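Local coordinates for Lin1840 protein (Listeria innocua serovar 6a, PDB 4ZOC) that probably hydrolyses terminal, non-reducing beta-D-glucosyl residues with release of beta-D-glucose, serving beta-1,2-glucan metabolism, at residues Gly32-Ala37 with Gly62-Leu67; Pro85-Ala90 with Leu333-Asp338; Ala194-Ala199 with Ala237-Asp242; Gly243-Met248 with Ile278-Ala283. The protein carries 2 engineered substitutions. All blocks are in the same frame, centred on the assembly; numbering follows the deposited sequence.

Interaction 1: residues Gly32-Ala37 with Gly62-Leu67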
# COMPACT_ATOMS: atom_id res chain seq x y z
N GLY A 32 19.57 -13.30 -41.96
CA GLY A 32 18.65 -12.62 -42.88
C GLY A 32 18.09 -11.30 -42.34
O GLY A 32 17.37 -10.56 -43.05
N THR A 33 18.43 -10.96 -41.11
CA THR A 33 18.06 -9.67 -40.55
C THR A 33 18.66 -8.52 -41.37
O THR A 33 19.70 -8.67 -42.03
CB THR A 33 18.52 -9.54 -39.07
OG1 THR A 33 17.97 -8.34 -38.55
CG2 THR A 33 20.06 -9.50 -38.94
N ASN A 34 18.04 -7.36 -41.37
CA ASN A 34 18.66 -6.27 -42.10
C ASN A 34 19.04 -5.11 -41.22
O ASN A 34 19.21 -4.03 -41.71
CB ASN A 34 17.80 -5.83 -43.28
CG ASN A 34 16.74 -4.94 -42.86
OD1 ASN A 34 16.31 -4.99 -41.70
ND2 ASN A 34 16.37 -4.01 -43.73
N LYS A 35 19.16 -5.34 -39.92
CA LYS A 35 19.54 -4.28 -38.99
C LYS A 35 20.20 -4.89 -37.75
O LYS A 35 19.84 -6.00 -37.30
CB LYS A 35 18.34 -3.42 -38.63
CG LYS A 35 18.63 -2.29 -37.69
CD LYS A 35 17.42 -1.41 -37.45
CE LYS A 35 17.90 -0.17 -36.69
NZ LYS A 35 16.76 0.42 -35.99
N ASN A 36 21.19 -4.17 -37.21
CA ASN A 36 21.87 -4.52 -35.93
C ASN A 36 22.66 -5.82 -36.05
O ASN A 36 22.86 -6.51 -35.06
CB ASN A 36 20.86 -4.58 -34.76
CG ASN A 36 20.40 -3.19 -34.26
OD1 ASN A 36 19.21 -2.95 -34.00
ND2 ASN A 36 21.31 -2.30 -34.07
N ALA A 37 23.10 -6.16 -37.28
CA ALA A 37 23.99 -7.31 -37.52
C ALA A 37 25.25 -7.31 -36.62
O ALA A 37 25.78 -8.36 -36.33
CB ALA A 37 24.39 -7.40 -38.99
N GLY A 62 10.00 -7.76 -31.98
CA GLY A 62 10.60 -6.51 -32.26
C GLY A 62 11.39 -6.43 -33.59
O GLY A 62 12.41 -5.74 -33.64
N SER A 63 10.90 -7.10 -34.61
CA SER A 63 11.35 -6.79 -35.99
C SER A 63 11.38 -5.26 -36.24
O SER A 63 10.56 -4.53 -35.70
CB SER A 63 10.48 -7.48 -37.03
OG SER A 63 10.83 -7.08 -38.34
N SER A 64 12.39 -4.77 -36.97
CA SER A 64 12.53 -3.35 -37.18
C SER A 64 11.76 -2.79 -38.33
O SER A 64 11.58 -1.57 -38.38
CB SER A 64 14.04 -2.92 -37.25
OG SER A 64 14.70 -3.58 -38.30
N SER A 65 11.29 -3.63 -39.26
CA SER A 65 10.59 -3.20 -40.47
C SER A 65 10.12 -4.41 -41.30
O SER A 65 10.47 -5.57 -41.02
CB SER A 65 11.52 -2.39 -41.41
OG SER A 65 12.51 -3.25 -41.99
N ALA A 66 9.32 -4.12 -42.31
CA ALA A 66 8.83 -5.16 -43.24
C ALA A 66 9.96 -5.88 -43.89
O ALA A 66 9.87 -7.07 -44.03
CB ALA A 66 7.96 -4.55 -44.32
N LEU A 67 11.05 -5.19 -44.24
CA LEU A 67 12.16 -5.86 -44.91
C LEU A 67 12.97 -6.76 -43.92
O LEU A 67 13.57 -7.77 -44.31
CB LEU A 67 13.09 -4.88 -45.62
CG LEU A 67 13.07 -4.70 -47.13
CD1 LEU A 67 11.71 -4.78 -47.80
CD2 LEU A 67 13.76 -3.40 -47.53
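Two beta-alpha loops of the TIM barrel meet here at the protein surface: Gly32-Ala37 follows strand 23-25, and Gly62-Leu67 leads from the neighbouring strand 59-61 into helix 66-79. Most of the buried surface comes from Asn34 and Ser64, followed by Leu67. The backbones stay well apart, with the CA atoms of Asn34 and Leu67 separated by 7.1 Å, so side chains fill the gap. In Asn34, CG stands between the backbone N and the carbonyl carbon (chi1 81°), which carries the amide toward the start of the helix and across the CB of Leu67 at about a right angle. A short, flat polar group suits this exposed edge. The helix begins with Ser65 as N-cap, whose OG accepts a weak hydrogen bond from Leu67 N at 3.3 Å and also a hydrogen bond from Asp68 N. The carboxylate of Asp68 ties the two loops together: one oxygen takes Thr33 OG1 and Asn34 N, while the other takes the OG of Ser64. Short hydroxyl side chains suit the places beside that acid, since each can donate to a carboxylate oxygen. Lys35 lies beyond, with CG anti to the backbone N (chi1 -179°) and the chain extended. Its methylene groups run past Ser64, and CD of Lys35 rests 3.6 Å from OG of Ser64.

Interaction 2: residues Pro85-Ala90 with Leu333-Asp338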
# COMPACT_ATOMS: atom_id res chain seq x y z
N PRO A 85 6.71 -21.52 -40.30
CA PRO A 85 7.12 -20.12 -40.32
C PRO A 85 7.19 -19.53 -38.94
O PRO A 85 6.54 -20.02 -38.02
CB PRO A 85 6.00 -19.39 -41.11
CG PRO A 85 5.16 -20.45 -41.64
CD PRO A 85 5.33 -21.66 -40.75
N LEU A 86 8.01 -18.50 -38.82
CA LEU A 86 8.09 -17.67 -37.61
C LEU A 86 6.86 -16.84 -37.40
O LEU A 86 6.23 -16.36 -38.35
CB LEU A 86 9.28 -16.72 -37.70
CG LEU A 86 10.65 -17.38 -37.57
CD1 LEU A 86 11.69 -16.50 -38.13
CD2 LEU A 86 10.95 -17.69 -36.12
N VAL A 87 6.53 -16.61 -36.12
CA VAL A 87 5.50 -15.59 -35.81
C VAL A 87 6.21 -14.36 -35.23
O VAL A 87 7.16 -14.52 -34.46
CB VAL A 87 4.34 -16.13 -34.86
CG1 VAL A 87 4.90 -16.74 -33.57
CG2 VAL A 87 3.31 -15.03 -34.68
N PHE A 88 5.81 -13.16 -35.68
CA PHE A 88 6.45 -11.87 -35.38
C PHE A 88 5.54 -11.07 -34.48
O PHE A 88 4.37 -10.78 -34.82
CB PHE A 88 6.68 -11.08 -36.68
CG PHE A 88 7.83 -11.61 -37.52
CD1 PHE A 88 7.68 -12.78 -38.29
CD2 PHE A 88 9.07 -10.97 -37.48
CE1 PHE A 88 8.76 -13.26 -39.01
CE2 PHE A 88 10.15 -11.42 -38.22
CZ PHE A 88 10.00 -12.59 -38.97
N MET A 89 6.07 -10.68 -33.34
CA MET A 89 5.34 -9.93 -32.34
C MET A 89 6.04 -8.61 -32.02
O MET A 89 7.28 -8.47 -32.17
CB MET A 89 5.28 -10.77 -31.07
CG MET A 89 4.87 -12.20 -31.28
SD MET A 89 4.19 -12.97 -29.80
CE MET A 89 4.13 -14.65 -30.38
N ALA A 90 5.24 -7.63 -31.58
CA ALA A 90 5.85 -6.31 -31.31
C ALA A 90 5.04 -5.54 -30.29
O ALA A 90 3.87 -5.86 -30.05
CB ALA A 90 5.92 -5.53 -32.61
N LEU A 333 1.56 -23.56 -32.94
CA LEU A 333 1.22 -23.84 -34.33
C LEU A 333 -0.20 -23.36 -34.63
O LEU A 333 -0.43 -22.78 -35.72
CB LEU A 333 1.36 -25.32 -34.60
CG LEU A 333 2.74 -25.85 -34.97
CD1 LEU A 333 3.97 -25.06 -34.65
CD2 LEU A 333 2.86 -27.35 -34.73
N ASN A 334 -1.14 -23.52 -33.68
CA ASN A 334 -2.55 -23.04 -33.84
C ASN A 334 -2.58 -21.51 -34.03
O ASN A 334 -3.24 -21.06 -34.89
CB ASN A 334 -3.48 -23.38 -32.65
CG ASN A 334 -4.01 -24.81 -32.69
OD1 ASN A 334 -3.93 -25.47 -33.72
ND2 ASN A 334 -4.48 -25.30 -31.57
N LEU A 335 -1.80 -20.75 -33.25
CA LEU A 335 -1.65 -19.30 -33.49
C LEU A 335 -1.18 -19.00 -34.90
O LEU A 335 -1.73 -18.11 -35.59
CB LEU A 335 -0.71 -18.69 -32.46
CG LEU A 335 -0.34 -17.22 -32.67
CD1 LEU A 335 -1.55 -16.32 -32.67
CD2 LEU A 335 0.69 -16.76 -31.64
N LYS A 336 -0.16 -19.75 -35.34
CA LYS A 336 0.41 -19.48 -36.62
C LYS A 336 -0.63 -19.78 -37.67
O LYS A 336 -0.79 -19.03 -38.65
CB LYS A 336 1.67 -20.26 -36.87
CG LYS A 336 2.79 -19.89 -35.96
CD LYS A 336 4.02 -20.74 -35.98
CE LYS A 336 5.12 -19.95 -35.29
NZ LYS A 336 6.43 -20.60 -35.25
N ASN A 337 -1.40 -20.84 -37.44
CA ASN A 337 -2.50 -21.20 -38.37
C ASN A 337 -3.63 -20.17 -38.43
O ASN A 337 -4.09 -19.83 -39.51
CB ASN A 337 -3.00 -22.63 -38.08
CG ASN A 337 -3.77 -23.27 -39.23
OD1 ASN A 337 -3.49 -23.05 -40.42
ND2 ASN A 337 -4.72 -24.07 -38.87
N ASP A 338 -4.00 -19.63 -37.25
CA ASP A 338 -4.97 -18.58 -37.11
C ASP A 338 -4.57 -17.36 -37.89
O ASP A 338 -5.44 -16.66 -38.39
CB ASP A 338 -5.18 -18.24 -35.61
CG ASP A 338 -5.94 -19.34 -34.85
OD1 ASP A 338 -6.46 -20.32 -35.45
OD2 ASP A 338 -6.06 -19.24 -33.63
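Strand 87-90 and helix 333-338 run nearly perpendicular, at 85° between their directions, with the axes 10.0 Å apart at closest approach. The helix lies by the start of the strand, at the N-terminal end of the TIM barrel, and Val87 and Lys336 are the nearest residues, their CA atoms 6.5 Å apart. Lys336 does most of the work. Its CG is anti to the carbonyl carbon (chi1 -65°), and the extended chain beyond reaches past Val87 to the loop before the strand. There NZ of Lys336 donates to O of Pro85 at 2.8 Å, approaching in the carbonyl plane with a C=O...N angle of 147°. On the way CE of Lys336 packs against CG1 of Val87 at 3.6 Å, so the aliphatic stem meets a branched strand residue while the ammonium passes on to polar company. Leu335, one residue earlier, points its CD2 at the barrel interior, 4.2 Å from CE of Met89 and 4.4 Å from CG2 of Val87. Met89 is long and nearly straight beyond CB, which lets its methyl group meet the leucine. The NZ of Lys336 also bonds Gln21 OE1 and Gly58 O. Three neutral oxygens thus grip a buried ammonium group, and their dipoles would be expected to stabilise its positive charge without a carboxylate among them.

Interaction 3: residues Ala194-Ala199 with Ala237-Asp242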
# COMPACT_ATOMS: atom_id res chain seq x y z
N ALA A 194 -0.87 -11.50 -13.57
CA ALA A 194 -1.95 -10.61 -13.18
C ALA A 194 -1.52 -9.72 -12.08
O ALA A 194 -0.63 -10.08 -11.34
CB ALA A 194 -3.16 -11.39 -12.61
N ALA A 195 -2.18 -8.55 -12.01
CA ALA A 195 -2.22 -7.67 -10.85
C ALA A 195 -0.91 -6.88 -10.67
O ALA A 195 -0.61 -6.37 -9.61
CB ALA A 195 -2.57 -8.42 -9.60
N TYR A 196 -0.18 -6.72 -11.77
CA TYR A 196 1.12 -6.10 -11.75
C TYR A 196 1.08 -4.63 -11.23
O TYR A 196 2.05 -4.12 -10.70
CB TYR A 196 1.65 -6.20 -13.22
CG TYR A 196 2.96 -5.65 -13.62
CD1 TYR A 196 4.07 -5.63 -12.79
CD2 TYR A 196 3.12 -5.17 -14.89
CE1 TYR A 196 5.31 -5.09 -13.20
CE2 TYR A 196 4.37 -4.75 -15.32
CZ TYR A 196 5.44 -4.64 -14.48
OH TYR A 196 6.64 -4.15 -14.91
N GLY A 197 -0.01 -3.94 -11.55
CA GLY A 197 -0.19 -2.48 -11.19
C GLY A 197 -0.25 -2.21 -9.68
O GLY A 197 -0.19 -1.04 -9.26
N ALA A 198 -0.33 -3.27 -8.87
CA ALA A 198 -0.37 -3.15 -7.42
C ALA A 198 1.03 -3.19 -6.80
O ALA A 198 1.18 -3.25 -5.60
CB ALA A 198 -1.30 -4.22 -6.82
N ALA A 199 2.08 -3.06 -7.64
CA ALA A 199 3.46 -3.02 -7.17
C ALA A 199 3.58 -2.16 -5.91
O ALA A 199 3.24 -0.92 -5.92
CB ALA A 199 4.36 -2.44 -8.25
N ALA A 237 3.02 -11.81 -15.86
CA ALA A 237 3.50 -10.61 -15.19
C ALA A 237 4.85 -10.87 -14.48
O ALA A 237 5.17 -11.99 -14.11
CB ALA A 237 2.46 -10.17 -14.14
N PHE A 238 5.60 -9.79 -14.25
CA PHE A 238 6.81 -9.87 -13.49
C PHE A 238 6.68 -10.15 -12.01
O PHE A 238 7.64 -10.68 -11.38
CB PHE A 238 7.59 -8.59 -13.64
CG PHE A 238 8.14 -8.37 -15.01
CD1 PHE A 238 9.08 -9.27 -15.54
CD2 PHE A 238 7.76 -7.27 -15.75
CE1 PHE A 238 9.64 -9.04 -16.77
CE2 PHE A 238 8.34 -7.04 -17.01
CZ PHE A 238 9.23 -7.93 -17.52
N ASN A 239 5.53 -9.77 -11.46
CA ASN A 239 5.34 -9.77 -9.98
C ASN A 239 4.98 -11.12 -9.45
O ASN A 239 4.42 -11.95 -10.18
CB ASN A 239 4.25 -8.80 -9.54
CG ASN A 239 2.95 -8.96 -10.35
OD1 ASN A 239 2.91 -8.64 -11.54
ND2 ASN A 239 1.92 -9.50 -9.72
N VAL A 240 5.26 -11.33 -8.18
CA VAL A 240 4.50 -12.41 -7.42
C VAL A 240 3.00 -12.16 -7.33
O VAL A 240 2.55 -11.01 -7.30
CB VAL A 240 5.04 -12.59 -5.99
CG1 VAL A 240 6.51 -13.01 -5.95
CG2 VAL A 240 4.84 -11.32 -5.11
N VAL A 241 2.22 -13.21 -7.41
CA VAL A 241 0.79 -13.23 -7.05
C VAL A 241 0.70 -14.17 -5.85
O VAL A 241 1.03 -15.33 -5.92
CB VAL A 241 -0.04 -13.68 -8.23
CG1 VAL A 241 -1.51 -13.85 -7.85
CG2 VAL A 241 0.06 -12.64 -9.35
N ASP A 242 0.30 -13.60 -4.72
CA ASP A 242 0.33 -14.29 -3.46
C ASP A 242 1.58 -15.17 -3.23
O ASP A 242 1.50 -16.36 -2.92
CB ASP A 242 -0.97 -15.07 -3.27
CG ASP A 242 -1.25 -15.37 -1.80
OD1 ASP A 242 -0.52 -14.97 -0.90
OD2 ASP A 242 -2.26 -16.05 -1.60
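Residues 194-199 and 237-242 continue from the C-terminal ends of the adjacent parallel strands 187-193 and 233-236, with CA atoms 5.8 Å apart at Ala194 and Ala237 and 5.9 Å at Tyr196 and Asn239. A cis peptide precedes Ala194, and a short 3-10 turn at Tyr196-Gly197 then bends the first loop aside. Asn239 joins the two loops. With CG between the backbone N and the carbonyl carbon (chi1 49°), its ND2 donates to O of Ala194 at 3.1 Å, almost straight and in both the amide and carbonyl planes. The other N-H of ND2 reaches O of Val240 at 2.9 Å, from above that carbonyl plane. Two bonds hold the amide flat, within 2° of parallel to the Tyr196 ring, while OD1 of Asn239 is buried without a polar partner, 3.1 Å from CA of Tyr196. An amide suits this place because both N-H groups are needed. Small alanines allow the close approach, and the CB of Ala237 sits 3.6 Å from N of Ala194. Tyr196, its CG anti to the backbone N, lies alongside Phe238 and points the same way. The edge of Phe238 is turned to the tyrosine face in an offset edge-to-face pair, with planes at 66°. Arg149 hydrogen-bonds the Tyr196 hydroxyl, and Trp147 and His192 give further edge-to-face partners. Phe238 itself touches a bound beta-D-glucopyranose, so this aromatic cluster belongs to the sugar-binding mouth that TIM-barrel glycosidases build from loops at the C-terminal ends of their strands.

Interaction 4: residues Gly243-Met248 with Ile278-Ala283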
# COMPACT_ATOMS: atom_id res chain seq x y z
N GLY A 243 2.74 -14.50 -3.34
CA GLY A 243 4.03 -15.09 -3.04
C GLY A 243 4.64 -15.96 -4.15
O GLY A 243 5.79 -16.31 -4.02
N ILE A 244 3.89 -16.24 -5.22
CA ILE A 244 4.47 -17.01 -6.35
C ILE A 244 4.53 -16.19 -7.58
O ILE A 244 3.51 -15.71 -8.06
CB ILE A 244 3.73 -18.33 -6.60
CG1 ILE A 244 3.63 -19.09 -5.30
CG2 ILE A 244 4.37 -19.16 -7.68
CD1 ILE A 244 2.71 -20.31 -5.43
N PRO A 245 5.77 -16.05 -8.14
CA PRO A 245 5.89 -15.30 -9.40
C PRO A 245 4.86 -15.74 -10.43
O PRO A 245 4.70 -16.95 -10.68
CB PRO A 245 7.31 -15.65 -9.85
CG PRO A 245 8.01 -15.82 -8.58
CD PRO A 245 7.06 -16.62 -7.74
N ALA A 246 4.16 -14.78 -11.05
CA ALA A 246 3.06 -15.13 -11.94
C ALA A 246 3.46 -16.19 -12.99
O ALA A 246 2.67 -17.09 -13.35
CB ALA A 246 2.52 -13.87 -12.63
N THR A 247 4.68 -16.08 -13.50
CA THR A 247 5.15 -16.91 -14.64
C THR A 247 5.14 -18.39 -14.29
O THR A 247 4.83 -19.23 -15.16
CB THR A 247 6.56 -16.43 -15.09
OG1 THR A 247 6.40 -15.04 -15.48
CG2 THR A 247 7.14 -17.27 -16.25
N MET A 248 5.43 -18.70 -13.03
CA MET A 248 5.37 -20.13 -12.59
C MET A 248 4.24 -20.40 -11.61
O MET A 248 4.31 -21.38 -10.84
CB MET A 248 6.72 -20.57 -11.99
CG MET A 248 7.20 -19.83 -10.76
SD MET A 248 8.57 -20.59 -9.88
CE MET A 248 7.67 -21.80 -8.88
N ILE A 278 14.07 -17.42 -10.78
CA ILE A 278 15.27 -17.65 -9.95
C ILE A 278 15.58 -16.48 -8.98
O ILE A 278 15.87 -16.69 -7.78
CB ILE A 278 16.50 -18.00 -10.85
CG1 ILE A 278 16.19 -19.23 -11.71
CG2 ILE A 278 17.68 -18.30 -9.93
CD1 ILE A 278 17.20 -19.39 -12.84
N ASN A 279 15.62 -15.26 -9.51
CA ASN A 279 15.86 -14.11 -8.71
C ASN A 279 14.84 -13.93 -7.57
O ASN A 279 15.20 -13.50 -6.49
CB ASN A 279 15.92 -12.84 -9.53
CG ASN A 279 17.10 -12.81 -10.46
OD1 ASN A 279 18.17 -13.38 -10.18
ND2 ASN A 279 16.99 -12.01 -11.53
N HIS A 280 13.56 -14.20 -7.87
CA HIS A 280 12.48 -14.20 -6.90
C HIS A 280 12.70 -15.25 -5.81
O HIS A 280 12.04 -15.20 -4.75
CB HIS A 280 11.14 -14.54 -7.61
CG HIS A 280 10.44 -13.45 -8.34
ND1 HIS A 280 9.76 -12.44 -7.69
CD2 HIS A 280 10.14 -13.31 -9.67
CE1 HIS A 280 9.11 -11.71 -8.59
NE2 HIS A 280 9.31 -12.22 -9.80
N GLY A 281 13.51 -16.25 -6.04
CA GLY A 281 13.77 -17.28 -5.02
C GLY A 281 12.77 -18.39 -4.94
O GLY A 281 12.55 -18.97 -3.84
N THR A 282 12.13 -18.66 -6.10
CA THR A 282 11.18 -19.76 -6.17
C THR A 282 11.65 -20.85 -7.21
O THR A 282 10.91 -21.77 -7.52
CB THR A 282 9.76 -19.27 -6.48
OG1 THR A 282 9.77 -18.52 -7.73
CG2 THR A 282 9.22 -18.37 -5.33
N ALA A 283 12.86 -20.73 -7.72
CA ALA A 283 13.47 -21.80 -8.48
C ALA A 283 14.96 -21.66 -8.19
O ALA A 283 15.50 -20.57 -8.15
CB ALA A 283 13.19 -21.71 -9.96
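The clearest interaction between these segments is a CH-pi contact. Pro245 places CG over one face of the His280 imidazole, 3.6 Å from the ring centroid and 25° off the normal, offset toward the rim on the CG side. Proline suits the position because its rigid ring presents C-H groups that can lie against an aromatic face. The imidazole has its CG anti to the carbonyl carbon (chi1 -80°), and its rotation is fixed by NE2, which donates to the backbone O of Phe238.

The remaining side-chain contacts converge on Thr282. Its OG1, between the backbone N and the carbonyl carbon, lies 3.3 Å from CD of Pro245 and 3.2 Å from SD of Met248, while also making a weak hydrogen bond to Val277 O. Met248 bends at chi3 (-83°), bringing CE to 3.5 Å from the Thr282 carbonyl O. The flexible thioether can thus follow the contour of the threonine.

Both segments belong to TIM-barrel loops: Gly243-Met248 contains the second strand of the hairpin 240-241/244-245, which follows barrel strand 233-236, and Ile278-Ala283 comes after helix 273-276.

Backbone hydrogen bonds shape each partner separately. Met248 N donates to Pro245 O, and a type I turn from Ile278 is closed by Gly281 N on Ile278 O at 3.0 Å. At Gly281 the backbone angles call for glycine.

Polar contacts also reach the second subunit, where Ser654 bonds O of His280 and the carbonyl of Gly571 accepts from ND2 of Asn279.

Overall arrangement
All four contacts lie in the N-terminal TIM-barrel domain. Interactions 1 and 2, with centres 18 Å apart, touch where Gly62 N meets Met89 O, since strands 59-61 and 87-90 are neighbours in the parallel sheet. Interaction 1 closes before interaction 2 opens; the latter spans most of the domain's chain and encloses interactions 3 and 4, whose centres lie about 27 and 28 Å from its own. Those two follow in series with centres 11 Å apart, joined through hairpin 240-241/244-245 and by the bond from His280 to Phe238. Both also touch the second subunit, so one cluster of loops connects the glucose-contacting Phe238 with the dimer interface.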